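Local coordinates for glycine betaine, L-proline ABC transporter, glycine/betaine/L-proline-binding protein (ProX) (Borrelia burgdorferi, PDB 3TMG), which binds glycine betaine (trimethyl glycine) in a cleft and probably serves as the substrate-binding component of an ABC transporter for such amines, at residues Ala31-Lys36 against Ala46-Val51; Glu40-Asn45 against Thr269-Lys274; Thr98-Val103 against Gln137-Gln142; Phe188-Ile193 against Asn245-Gly250. All coordinates share one frame; numbering follows the deposited sequence.

Contact 1 (Ala31-Lys36 against Ala46-Val51); sequences ATNVLK and AEIFSV
T32 is the first residue of the 31-36 helical segment to touch I48 of strand 44-50. Its OG1 lies beside the backbone N (chi1 -59°) and hydrogen-bonds to the carbonyl O of E28, one turn back in the helix, which leaves the CG2 methyl anti to that N and 3.6 Å from I48 CG2. N33 follows on the flank. Its CA-CB bond leads away from the strand, but the amide curls back until ND2 is 3.8 Å from I48 CD1; the same nitrogen is held by the carbonyl O of T29. A turn beyond T32, K36 brings its aliphatic chain across I48 at about a right angle, with CB 3.9 Å from I48 CG2. K36 CG also packs 4.1 Å from A46 CB. The chain then bends at its last two torsions, and NZ donates to a water at 3.0 Å from NZ. That water also accepts the backbone N of I48 at 3.1 Å from N. Helix and strand run nearly antiparallel (166°), as expected for the return leg of the beta-alpha-beta unit formed by strand 16-22, helix 26-41 and strand 44-50. E47 and F49 bond by their backbones to strand 16-22, whereas the I48 N-H faces the other edge. I48 is therefore packed by the T32 methyl and the K36 stem, with the N33 amide at its CD1 end, and the seam has a hydrated rim, where one water accepts from both the I48 N-H and the K36 ammonium, whose pairing with E40 is long and weak.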
loop_
_atom_site.group_PDB
_atom_site.type_symbol
_atom_site.label_atom_id
_atom_site.label_comp_id
_atom_site.label_asym_id
_atom_site.label_seq_id
_atom_site.Cartn_x
_atom_site.Cartn_y
_atom_site.Cartn_z
ATOM N N ALA A 31 3.905 7.715 1.605
ATOM C CA ALA A 31 5.263 7.343 2.092
ATOM C C ALA A 31 6.389 7.687 1.146
ATOM O O ALA A 31 7.466 8.158 1.569
ATOM C CB ALA A 31 5.336 5.846 2.419
ATOM N N THR A 32 6.179 7.435 -0.153
ATOM C CA THR A 32 7.236 7.633 -1.138
ATOM C C THR A 32 7.561 9.130 -1.342
ATOM O O THR A 32 8.737 9.521 -1.411
ATOM C CB THR A 32 6.891 6.883 -2.463
ATOM O OG1 THR A 32 6.739 5.483 -2.126
ATOM C CG2 THR A 32 8.048 6.994 -3.441
ATOM N N ASN A 33 6.511 9.960 -1.403
ATOM C CA ASN A 33 6.686 11.418 -1.425
ATOM C C ASN A 33 7.307 11.990 -0.149
ATOM O O ASN A 33 8.170 12.878 -0.228
ATOM C CB ASN A 33 5.372 12.133 -1.779
ATOM C CG ASN A 33 5.125 12.195 -3.283
ATOM O OD1 ASN A 33 5.548 13.140 -3.923
ATOM N ND2 ASN A 33 4.386 11.209 -3.850
ATOM N N VAL A 34 6.930 11.453 1.001
ATOM C CA VAL A 34 7.628 11.848 2.262
ATOM C C VAL A 34 9.132 11.541 2.164
ATOM O O VAL A 34 9.941 12.428 2.416
ATOM C CB VAL A 34 7.043 11.162 3.506
ATOM C CG1 VAL A 34 7.971 11.342 4.739
ATOM C CG2 VAL A 34 5.677 11.754 3.801
ATOM N N LEU A 35 9.499 10.315 1.776
ATOM C CA LEU A 35 10.921 9.984 1.641
ATOM C C LEU A 35 11.630 10.800 0.557
ATOM O O LEU A 35 12.808 11.193 0.704
ATOM C CB LEU A 35 11.136 8.486 1.477
ATOM C CG LEU A 35 10.991 7.669 2.775
ATOM C CD1 LEU A 35 11.463 6.235 2.552
ATOM C CD2 LEU A 35 11.752 8.230 3.991
ATOM N N LYS A 36 10.911 11.110 -0.521
ATOM C CA LYS A 36 11.480 11.993 -1.510
ATOM C C LYS A 36 11.913 13.340 -0.868
ATOM O O LYS A 36 13.010 13.847 -1.120
ATOM C CB LYS A 36 10.466 12.231 -2.626
ATOM C CG LYS A 36 11.040 13.091 -3.740
ATOM C CD LYS A 36 9.991 13.186 -4.839
ATOM C CE LYS A 36 10.040 14.552 -5.415
ATOM N NZ LYS A 36 10.500 14.441 -6.809
ATOM N N ALA A 46 16.425 13.191 -5.569
ATOM C CA ALA A 46 15.644 12.013 -5.215
ATOM C C ALA A 46 14.589 11.829 -6.285
ATOM O O ALA A 46 13.718 12.675 -6.430
ATOM C CB ALA A 46 14.997 12.210 -3.850
ATOM N N GLU A 47 14.689 10.762 -7.066
ATOM C CA GLU A 47 13.674 10.514 -8.090
ATOM C C GLU A 47 12.761 9.377 -7.640
ATOM O O GLU A 47 13.246 8.356 -7.193
ATOM C CB GLU A 47 14.322 10.098 -9.373
ATOM C CG GLU A 47 15.256 11.156 -9.940
ATOM C CD GLU A 47 15.965 10.609 -11.152
ATOM O OE1 GLU A 47 15.338 10.586 -12.232
ATOM O OE2 GLU A 47 17.117 10.178 -11.044
ATOM N N ILE A 48 11.468 9.552 -7.829
ATOM C CA ILE A 48 10.512 8.487 -7.507
ATOM C C ILE A 48 9.845 8.028 -8.790
ATOM O O ILE A 48 9.653 8.817 -9.744
ATOM C CB ILE A 48 9.512 8.892 -6.401
ATOM C CG1 ILE A 48 8.587 10.031 -6.832
ATOM C CG2 ILE A 48 10.274 9.224 -5.100
ATOM C CD1 ILE A 48 7.494 10.326 -5.793
ATOM N N PHE A 49 9.526 6.752 -8.840
ATOM C CA PHE A 49 9.012 6.176 -10.086
ATOM C C PHE A 49 7.743 5.376 -9.857
ATOM O O PHE A 49 7.766 4.359 -9.144
ATOM C CB PHE A 49 10.064 5.277 -10.706
ATOM C CG PHE A 49 11.296 5.998 -11.134
ATOM C CD1 PHE A 49 11.348 6.640 -12.354
ATOM C CD2 PHE A 49 12.409 6.056 -10.293
ATOM C CE1 PHE A 49 12.515 7.288 -12.774
ATOM C CE2 PHE A 49 13.561 6.717 -10.699
ATOM C CZ PHE A 49 13.616 7.329 -11.939
ATOM N N SER A 50 6.649 5.834 -10.478
ATOM C CA SER A 50 5.344 5.206 -10.310
ATOM C C SER A 50 5.220 4.144 -11.395
ATOM O O SER A 50 5.237 4.465 -12.560
ATOM C CB SER A 50 4.237 6.258 -10.431
ATOM O OG SER A 50 2.953 5.659 -10.286
ATOM N N VAL A 51 5.159 2.875 -10.995
ATOM C CA VAL A 51 5.173 1.761 -11.913
ATOM C C VAL A 51 4.119 0.716 -11.494
ATOM O O VAL A 51 3.330 0.942 -10.540
ATOM C CB VAL A 51 6.598 1.146 -12.021
ATOM C CG1 VAL A 51 7.576 2.150 -12.611
ATOM C CG2 VAL A 51 7.092 0.661 -10.657
HETATM O O HOH W 1 10.570 12.258 -8.920
#

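Contact 2 (Glu40-Asn45 against Thr269-Lys274); sequences EKMGYN and TWVPEK
The puckered ring of P272 meets the CE methyl of M42, with CD of the proline 4.1 Å from CE. Elsewhere the ring touches D223 and Y226 of helix 222-230. The planar group nearby, the W270 indole, lies outside the contact: it packs on V34 and L35 of helix 26-41 and meets the ring of F231 edge-to-face. M42 belongs to the Schellman motif that ends helix 26-41: G43, with positive phi (95°), directs its N-H back to the carbonyl O of E40, 2.9 Å from N to O, and the chain turns from there toward strand 44-50. The connection after helix 264-268, which has no regular structure here, thus packs against the helix end of the beta-alpha-beta unit. No hydrogen bond joins the two segments, and the contact is wholly apolar. The M42 and V271 side chains run antiparallel past one another; V271 also touches V38 and F279, and the buried methionine also touches V227 and Y275. The M42 chain runs extended as far as the sulfur and bends at the last torsion (chi3 54°), which carries CE to the proline while SD stays 3.8 Å from V271 CG1.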
loop_
_atom_site.group_PDB
_atom_site.type_symbol
_atom_site.label_atom_id
_atom_site.label_comp_id
_atom_site.label_asym_id
_atom_site.label_seq_id
_atom_site.Cartn_x
_atom_site.Cartn_y
_atom_site.Cartn_z
ATOM N N GLU A 40 15.686 14.873 -0.481
ATOM C CA GLU A 40 15.966 16.216 -0.990
ATOM C C GLU A 40 16.612 17.108 0.062
ATOM O O GLU A 40 17.588 17.829 -0.258
ATOM C CB GLU A 40 14.728 16.901 -1.546
ATOM C CG GLU A 40 14.239 16.278 -2.843
ATOM C CD GLU A 40 12.893 16.827 -3.312
ATOM O OE1 GLU A 40 12.178 17.515 -2.554
ATOM O OE2 GLU A 40 12.541 16.562 -4.474
ATOM N N LYS A 41 16.076 17.085 1.284
ATOM C CA LYS A 41 16.640 17.921 2.346
ATOM C C LYS A 41 18.053 17.504 2.727
ATOM O O LYS A 41 18.850 18.353 3.162
ATOM C CB LYS A 41 15.734 17.991 3.551
ATOM C CG LYS A 41 14.594 18.959 3.319
ATOM C CD LYS A 41 13.484 18.725 4.313
ATOM C CE LYS A 41 13.823 19.387 5.645
ATOM N NZ LYS A 41 14.406 20.743 5.412
ATOM N N MET A 42 18.356 16.209 2.548
ATOM C CA MET A 42 19.720 15.679 2.651
ATOM C C MET A 42 20.618 15.968 1.434
ATOM O O MET A 42 21.798 15.591 1.441
ATOM C CB MET A 42 19.714 14.166 2.917
ATOM C CG MET A 42 19.068 13.759 4.228
ATOM S SD MET A 42 18.707 12.001 4.402
ATOM C CE MET A 42 20.311 11.235 4.080
ATOM N N GLY A 43 20.094 16.634 0.403
ATOM C CA GLY A 43 20.948 17.063 -0.727
ATOM C C GLY A 43 20.957 16.081 -1.893
ATOM O O GLY A 43 21.816 16.156 -2.763
ATOM N N TYR A 44 19.978 15.176 -1.940
ATOM C CA TYR A 44 19.857 14.257 -3.069
ATOM C C TYR A 44 18.990 14.819 -4.193
ATOM O O TYR A 44 18.011 15.556 -3.960
ATOM C CB TYR A 44 19.202 12.932 -2.606
ATOM C CG TYR A 44 20.140 12.019 -1.888
ATOM C CD1 TYR A 44 20.538 12.305 -0.596
ATOM C CD2 TYR A 44 20.664 10.875 -2.512
ATOM C CE1 TYR A 44 21.424 11.476 0.080
ATOM C CE2 TYR A 44 21.566 10.042 -1.844
ATOM C CZ TYR A 44 21.929 10.346 -0.539
ATOM O OH TYR A 44 22.807 9.557 0.174
ATOM N N ASN A 45 19.334 14.438 -5.411
ATOM C CA ASN A 45 18.350 14.397 -6.450
ATOM C C ASN A 45 17.570 13.083 -6.241
ATOM O O ASN A 45 18.002 11.995 -6.650
ATOM C CB ASN A 45 19.022 14.450 -7.824
ATOM C CG ASN A 45 18.035 14.266 -8.948
ATOM O OD1 ASN A 45 16.831 14.434 -8.769
ATOM N ND2 ASN A 45 18.531 13.898 -10.105
ATOM N N THR A 269 14.599 10.919 13.345
ATOM C CA THR A 269 14.971 9.547 13.671
ATOM C C THR A 269 15.330 8.696 12.454
ATOM O O THR A 269 15.938 7.631 12.595
ATOM C CB THR A 269 13.917 8.801 14.539
ATOM O OG1 THR A 269 12.769 8.446 13.758
ATOM C CG2 THR A 269 13.527 9.624 15.776
ATOM N N TRP A 270 14.971 9.152 11.253
ATOM C CA TRP A 270 15.202 8.305 10.090
ATOM C C TRP A 270 16.524 8.580 9.440
ATOM O O TRP A 270 16.912 7.866 8.487
ATOM C CB TRP A 270 14.095 8.453 9.048
ATOM C CG TRP A 270 12.670 8.248 9.557
ATOM C CD1 TRP A 270 12.213 7.479 10.632
ATOM C CD2 TRP A 270 11.480 8.809 8.934
ATOM N NE1 TRP A 270 10.822 7.550 10.719
ATOM C CE2 TRP A 270 10.342 8.359 9.717
ATOM C CE3 TRP A 270 11.258 9.658 7.811
ATOM C CZ2 TRP A 270 9.041 8.749 9.399
ATOM C CZ3 TRP A 270 9.950 10.001 7.492
ATOM C CH2 TRP A 270 8.868 9.554 8.261
ATOM N N VAL A 271 17.201 9.644 9.896
ATOM C CA VAL A 271 18.355 10.154 9.144
ATOM C C VAL A 271 19.650 10.037 9.962
ATOM O O VAL A 271 19.605 10.075 11.200
ATOM C CB VAL A 271 18.157 11.608 8.570
ATOM C CG1 VAL A 271 16.893 11.735 7.730
ATOM C CG2 VAL A 271 18.233 12.710 9.643
ATOM N N PRO A 272 20.809 9.912 9.278
ATOM C CA PRO A 272 22.066 9.843 10.034
ATOM C C PRO A 272 22.285 11.111 10.861
ATOM O O PRO A 272 21.828 12.201 10.487
ATOM C CB PRO A 272 23.137 9.735 8.916
ATOM C CG PRO A 272 22.399 9.096 7.777
ATOM C CD PRO A 272 21.045 9.745 7.833
ATOM N N GLU A 273 23.000 10.949 11.970
ATOM C CA GLU A 273 23.318 12.023 12.910
ATOM C C GLU A 273 23.704 13.331 12.221
ATOM O O GLU A 273 23.147 14.392 12.501
ATOM C CB GLU A 273 24.463 11.540 13.831
ATOM C CG GLU A 273 24.875 12.526 14.906
ATOM C CD GLU A 273 23.723 12.929 15.799
ATOM O OE1 GLU A 273 22.883 12.074 16.141
ATOM O OE2 GLU A 273 23.674 14.115 16.167
ATOM N N LYS A 274 24.693 13.214 11.334
ATOM C CA LYS A 274 25.199 14.245 10.428
ATOM C C LYS A 274 24.124 15.202 9.850
ATOM O O LYS A 274 24.372 16.390 9.681
ATOM C CB LYS A 274 25.756 13.458 9.251
ATOM C CG LYS A 274 27.081 13.813 8.648
ATOM C CD LYS A 274 27.025 13.209 7.248
ATOM C CE LYS A 274 28.317 12.506 6.849
ATOM N NZ LYS A 274 28.065 11.713 5.605
#

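Contact 3 (Thr98-Val103 against Gln137-Gln142); sequences TIQGFV and QIVTEQ
Q100 reaches from strand 88-105 to V139 on helix 135-146. Its CB points at the helix, and CG stands between the backbone N and the carbonyl carbon (chi1 52°), after which the chain runs out extended and delivers the terminal amide to the helix. The side chain also touches T75 and A76. At the tip, NE2 rests against the branched end of V139, 3.8 Å from CG1 and nearly as close to CB, the two side chains crossing at about a right angle. This is packing and no hydrogen bond; the polar work of the amide is done with outside partners, OE1 hydrogen-bonding to OG1 of T136 and NE2 to the carbonyl O of M203. Two residues along the strand, F102 makes the second meeting point. The outer end of its ring approaches T140, with CE1 4.1 Å from the CG2 methyl and CZ 4.1 Å from the carbonyl O of T140. T140 OG1 turns away to the carbonyl O of T136, one turn earlier in the helix. The strand belongs to the antiparallel sheet that includes strands 179-183 and 193-195, and helix 135-146 packs beside it, next to the betaine pocket of a periplasmic-binding-protein fold. T136 binds glycine betaine, and the Q100 side chain comes within about 4 Å of the bound molecule. By gripping T136 through one end of its amide and M203 through the other, Q100 is fixed in rotation, so the chemistry suggests a second-shell residue that positions the ligand-binding threonine, with V139 packed against NE2 of Q100.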
loop_
_atom_site.group_PDB
_atom_site.type_symbol
_atom_site.label_atom_id
_atom_site.label_comp_id
_atom_site.label_asym_id
_atom_site.label_seq_id
_atom_site.Cartn_x
_atom_site.Cartn_y
_atom_site.Cartn_z
ATOM N N THR A 98 -1.110 -4.221 8.952
ATOM C CA THR A 98 -1.939 -4.235 7.749
ATOM C C THR A 98 -2.978 -5.323 7.829
ATOM O O THR A 98 -2.733 -6.354 8.453
ATOM C CB THR A 98 -1.157 -4.466 6.422
ATOM O OG1 THR A 98 -0.568 -5.792 6.405
ATOM C CG2 THR A 98 -0.064 -3.367 6.274
ATOM N N ILE A 99 -4.097 -5.139 7.118
ATOM C CA ILE A 99 -5.019 -6.257 6.885
ATOM C C ILE A 99 -5.539 -6.028 5.474
ATOM O O ILE A 99 -5.823 -4.862 5.111
ATOM C CB ILE A 99 -6.232 -6.194 7.877
ATOM C CG1 ILE A 99 -5.786 -6.319 9.331
ATOM C CG2 ILE A 99 -7.352 -7.184 7.504
ATOM C CD1 ILE A 99 -6.932 -6.101 10.339
ATOM N N GLN A 100 -5.710 -7.090 4.696
ATOM C CA GLN A 100 -6.426 -6.978 3.419
ATOM C C GLN A 100 -7.568 -7.983 3.473
ATOM O O GLN A 100 -7.502 -8.974 4.200
ATOM C CB GLN A 100 -5.487 -7.252 2.207
ATOM C CG GLN A 100 -4.715 -8.583 2.343
ATOM C CD GLN A 100 -4.093 -9.118 1.057
ATOM O OE1 GLN A 100 -3.939 -8.395 0.056
ATOM N NE2 GLN A 100 -3.678 -10.403 1.088
ATOM N N GLY A 101 -8.662 -7.688 2.768
ATOM C CA GLY A 101 -9.778 -8.636 2.781
ATOM C C GLY A 101 -10.975 -8.128 1.978
ATOM O O GLY A 101 -10.880 -7.109 1.279
ATOM N N PHE A 102 -12.062 -8.895 2.054
ATOM C CA PHE A 102 -13.281 -8.649 1.335
ATOM C C PHE A 102 -14.080 -7.687 2.222
ATOM O O PHE A 102 -14.246 -7.914 3.432
ATOM C CB PHE A 102 -14.055 -9.970 1.214
ATOM C CG PHE A 102 -13.557 -10.932 0.138
ATOM C CD1 PHE A 102 -12.215 -11.165 -0.097
ATOM C CD2 PHE A 102 -14.494 -11.635 -0.615
ATOM C CE1 PHE A 102 -11.796 -12.091 -1.055
ATOM C CE2 PHE A 102 -14.095 -12.544 -1.593
ATOM C CZ PHE A 102 -12.736 -12.791 -1.807
ATOM N N VAL A 103 -14.585 -6.625 1.617
ATOM C CA VAL A 103 -15.260 -5.570 2.341
ATOM C C VAL A 103 -16.614 -5.272 1.736
ATOM O O VAL A 103 -16.781 -5.208 0.499
ATOM C CB VAL A 103 -14.389 -4.282 2.329
ATOM C CG1 VAL A 103 -15.164 -3.065 2.823
ATOM C CG2 VAL A 103 -13.130 -4.500 3.177
ATOM N N GLN A 137 -5.064 -7.720 -5.377
ATOM C CA GLN A 137 -5.916 -8.230 -6.462
ATOM C C GLN A 137 -5.662 -9.706 -6.798
ATOM O O GLN A 137 -6.600 -10.494 -7.043
ATOM C CB GLN A 137 -5.701 -7.384 -7.718
ATOM C CG GLN A 137 -6.686 -7.653 -8.880
ATOM C CD GLN A 137 -8.021 -6.940 -8.720
ATOM O OE1 GLN A 137 -8.308 -6.347 -7.676
ATOM N NE2 GLN A 137 -8.883 -7.072 -9.733
ATOM N N ILE A 138 -4.386 -10.069 -6.859
ATOM C CA ILE A 138 -3.989 -11.467 -7.030
ATOM C C ILE A 138 -4.595 -12.372 -5.934
ATOM O O ILE A 138 -5.243 -13.420 -6.225
ATOM C CB ILE A 138 -2.453 -11.605 -7.057
ATOM C CG1 ILE A 138 -1.870 -10.849 -8.290
ATOM C CG2 ILE A 138 -2.059 -13.100 -7.048
ATOM C CD1 ILE A 138 -0.353 -10.973 -8.461
ATOM N N VAL A 139 -4.416 -11.975 -4.676
ATOM C CA VAL A 139 -4.853 -12.852 -3.560
ATOM C C VAL A 139 -6.387 -12.898 -3.491
ATOM O O VAL A 139 -6.979 -13.910 -3.190
ATOM C CB VAL A 139 -4.264 -12.408 -2.202
ATOM C CG1 VAL A 139 -4.743 -13.360 -1.121
ATOM C CG2 VAL A 139 -2.711 -12.496 -2.283
ATOM N N THR A 140 -7.019 -11.783 -3.815
ATOM C CA THR A 140 -8.492 -11.767 -3.914
ATOM C C THR A 140 -9.009 -12.811 -4.938
ATOM O O THR A 140 -9.961 -13.547 -4.676
ATOM C CB THR A 140 -8.977 -10.382 -4.330
ATOM O OG1 THR A 140 -8.704 -9.448 -3.270
ATOM C CG2 THR A 140 -10.479 -10.421 -4.581
ATOM N N GLU A 141 -8.397 -12.851 -6.109
ATOM C CA GLU A 141 -8.775 -13.855 -7.108
ATOM C C GLU A 141 -8.526 -15.270 -6.570
ATOM O O GLU A 141 -9.330 -16.193 -6.800
ATOM C CB GLU A 141 -7.998 -13.628 -8.404
ATOM C CG GLU A 141 -8.385 -14.585 -9.509
ATOM C CD GLU A 141 -7.401 -14.532 -10.654
ATOM O OE1 GLU A 141 -6.335 -13.901 -10.503
ATOM O OE2 GLU A 141 -7.706 -15.110 -11.720
ATOM N N GLN A 142 -7.422 -15.456 -5.837
ATOM C CA GLN A 142 -7.150 -16.777 -5.254
ATOM C C GLN A 142 -8.218 -17.145 -4.192
ATOM O O GLN A 142 -8.661 -18.306 -4.130
ATOM C CB GLN A 142 -5.721 -16.821 -4.675
ATOM C CG GLN A 142 -4.653 -16.713 -5.779
ATOM C CD GLN A 142 -3.225 -16.528 -5.267
ATOM O OE1 GLN A 142 -2.995 -16.035 -4.174
ATOM N NE2 GLN A 142 -2.257 -16.920 -6.085
#

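Contact 4 (Phe188-Ile193 against Asn245-Gly250); sequences FSRYDI and NDKEPG
R190 grips a single oxygen of D246 with both terminal nitrogens: NH1 and NH2 each lie 2.8 Å from OD2, an end-on salt bridge in which both nitrogens share the one oxygen. The oxygen sits almost in the guanidinium plane, at its outer edge. Both N-H groups reach it from the same face of the carboxylate, about 39° out of that plane for NH1, and each bond is clearly bent. The planes of the two groups are inclined by 46°. K247 lies alongside, its CE 3.9 Å from R190 NH2, with its ammonium too far off to touch the guanidinium. R190 stands at the end of helix 187-190 and D246 near the end of helix 235-247. These helices appear to belong to different lobes of the two-lobed binding protein, and the bridge would then span the cleft between them, consistent with a closed, betaine-bound conformation. Further out, D243, a turn before D246, forms salt bridges with both R190 NH2 and K247 NZ, which probably offsets the like charges of arginine and lysine. W186 adds a cation-pi contact to R190 and also touches D246. The arginine stem is bent at its third torsion (chi3 -61°), turning the guanidinium toward this cluster.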
loop_
_atom_site.group_PDB
_atom_site.type_symbol
_atom_site.label_atom_id
_atom_site.label_comp_id
_atom_site.label_asym_id
_atom_site.label_seq_id
_atom_site.Cartn_x
_atom_site.Cartn_y
_atom_site.Cartn_z
ATOM N N PHE A 188 -12.334 3.291 6.147
ATOM C CA PHE A 188 -12.941 2.739 7.361
ATOM C C PHE A 188 -13.434 3.792 8.340
ATOM O O PHE A 188 -14.339 3.530 9.140
ATOM C CB PHE A 188 -11.962 1.740 8.038
ATOM C CG PHE A 188 -11.872 0.454 7.284
ATOM C CD1 PHE A 188 -12.833 -0.524 7.487
ATOM C CD2 PHE A 188 -10.878 0.243 6.330
ATOM C CE1 PHE A 188 -12.801 -1.704 6.747
ATOM C CE2 PHE A 188 -10.849 -0.936 5.594
ATOM C CZ PHE A 188 -11.814 -1.906 5.808
ATOM N N SER A 189 -12.908 5.007 8.270
ATOM C CA SER A 189 -13.516 6.044 9.108
ATOM C C SER A 189 -14.528 6.918 8.388
ATOM O O SER A 189 -15.449 7.427 9.008
ATOM C CB SER A 189 -12.459 6.863 9.827
ATOM O OG SER A 189 -11.603 7.407 8.866
ATOM N N ARG A 190 -14.393 7.063 7.069
ATOM C CA ARG A 190 -15.285 7.908 6.304
ATOM C C ARG A 190 -16.597 7.166 6.020
ATOM O O ARG A 190 -17.663 7.766 5.958
ATOM C CB ARG A 190 -14.618 8.354 4.980
ATOM C CG ARG A 190 -15.354 9.507 4.308
ATOM C CD ARG A 190 -14.672 10.017 3.037
ATOM N NE ARG A 190 -13.310 10.542 3.227
ATOM C CZ ARG A 190 -12.523 10.871 2.196
ATOM N NH1 ARG A 190 -12.984 10.727 0.959
ATOM N NH2 ARG A 190 -11.292 11.336 2.381
ATOM N N TYR A 191 -16.495 5.853 5.792
ATOM C CA TYR A 191 -17.667 5.005 5.528
ATOM C C TYR A 191 -17.889 3.999 6.653
ATOM O O TYR A 191 -16.974 3.705 7.380
ATOM C CB TYR A 191 -17.509 4.250 4.208
ATOM C CG TYR A 191 -17.159 5.155 3.058
ATOM C CD1 TYR A 191 -18.078 6.139 2.607
ATOM C CD2 TYR A 191 -15.949 5.024 2.393
ATOM C CE1 TYR A 191 -17.760 6.964 1.537
ATOM C CE2 TYR A 191 -15.630 5.845 1.324
ATOM C CZ TYR A 191 -16.525 6.823 0.923
ATOM O OH TYR A 191 -16.209 7.638 -0.141
ATOM N N ASP A 192 -19.120 3.494 6.769
ATOM C CA ASP A 192 -19.457 2.429 7.677
ATOM C C ASP A 192 -19.367 1.132 6.876
ATOM O O ASP A 192 -20.319 0.724 6.220
ATOM C CB ASP A 192 -20.855 2.666 8.261
ATOM C CG ASP A 192 -21.188 1.709 9.350
ATOM O OD1 ASP A 192 -20.322 0.895 9.728
ATOM O OD2 ASP A 192 -22.324 1.761 9.838
ATOM N N ILE A 193 -18.195 0.494 6.940
ATOM C CA ILE A 193 -17.885 -0.677 6.154
ATOM C C ILE A 193 -17.234 -1.742 7.062
ATOM O O ILE A 193 -16.749 -1.411 8.136
ATOM C CB ILE A 193 -16.910 -0.327 5.002
ATOM C CG1 ILE A 193 -15.698 0.506 5.502
ATOM C CG2 ILE A 193 -17.667 0.409 3.894
ATOM C CD1 ILE A 193 -14.568 0.643 4.470
ATOM N N ASN A 245 -4.450 13.977 1.312
ATOM C CA ASN A 245 -4.126 13.760 -0.118
ATOM C C ASN A 245 -5.356 13.407 -0.954
ATOM O O ASN A 245 -5.546 13.970 -2.039
ATOM C CB ASN A 245 -3.068 12.657 -0.323
ATOM C CG ASN A 245 -1.673 13.123 0.019
ATOM O OD1 ASN A 245 -1.450 14.308 0.148
ATOM N ND2 ASN A 245 -0.724 12.177 0.187
ATOM N N ASP A 246 -6.221 12.537 -0.401
ATOM C CA ASP A 246 -7.496 12.241 -1.055
ATOM C C ASP A 246 -8.360 13.512 -1.222
ATOM O O ASP A 246 -9.008 13.728 -2.265
ATOM C CB ASP A 246 -8.296 11.157 -0.298
ATOM C CG ASP A 246 -9.684 10.967 -0.885
ATOM O OD1 ASP A 246 -9.750 10.262 -1.902
ATOM O OD2 ASP A 246 -10.693 11.513 -0.377
ATOM N N LYS A 247 -8.385 14.365 -0.211
ATOM C CA LYS A 247 -9.214 15.574 -0.278
ATOM C C LYS A 247 -8.549 16.679 -1.092
ATOM O O LYS A 247 -9.202 17.654 -1.448
ATOM C CB LYS A 247 -9.504 16.106 1.138
ATOM C CG LYS A 247 -10.302 15.134 1.991
ATOM C CD LYS A 247 -10.450 15.643 3.435
ATOM C CE LYS A 247 -11.516 14.827 4.136
ATOM N NZ LYS A 247 -11.313 14.863 5.621
ATOM N N GLU A 248 -7.261 16.509 -1.396
ATOM C CA GLU A 248 -6.491 17.540 -2.112
ATOM C C GLU A 248 -5.793 16.890 -3.283
ATOM O O GLU A 248 -4.592 16.755 -3.267
ATOM C CB GLU A 248 -5.489 18.233 -1.170
ATOM C CG GLU A 248 -6.187 18.964 -0.031
ATOM C CD GLU A 248 -5.278 19.542 1.049
ATOM O OE1 GLU A 248 -4.056 19.328 1.049
ATOM O OE2 GLU A 248 -5.827 20.240 1.949
ATOM N N PRO A 249 -6.561 16.459 -4.307
ATOM C CA PRO A 249 -5.892 15.650 -5.353
ATOM C C PRO A 249 -4.734 16.414 -6.015
ATOM O O PRO A 249 -4.853 17.621 -6.289
ATOM C CB PRO A 249 -7.006 15.353 -6.377
ATOM C CG PRO A 249 -8.178 16.157 -5.993
ATOM C CD PRO A 249 -8.000 16.650 -4.573
ATOM N N GLY A 250 -3.637 15.710 -6.268
ATOM C CA GLY A 250 -2.538 16.309 -7.051
ATOM C C GLY A 250 -1.543 17.066 -6.170
ATOM O O GLY A 250 -0.587 17.673 -6.680
#

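In the fold
From the N terminus, contact 1 closes a short loop, returning helix 26-41 onto strand 44-50 within one beta-alpha-beta unit. Contact 2 starts before that loop is complete and ends near the C terminus, so the two cross; they also touch, A46 packing on E40, and together they tie the tail of the chain to this unit. Inside the long span that contact 2 encloses, contacts 3 and 4 follow one another in series. Contact 3 joins strand 88-105 to helix 135-146 beside the betaine site, with its centre about 36 Å from that of contact 2. Contact 4 links helix 187-190 to helix 235-247, and its I193 and F188 pack on V103 of the strand used in contact 3.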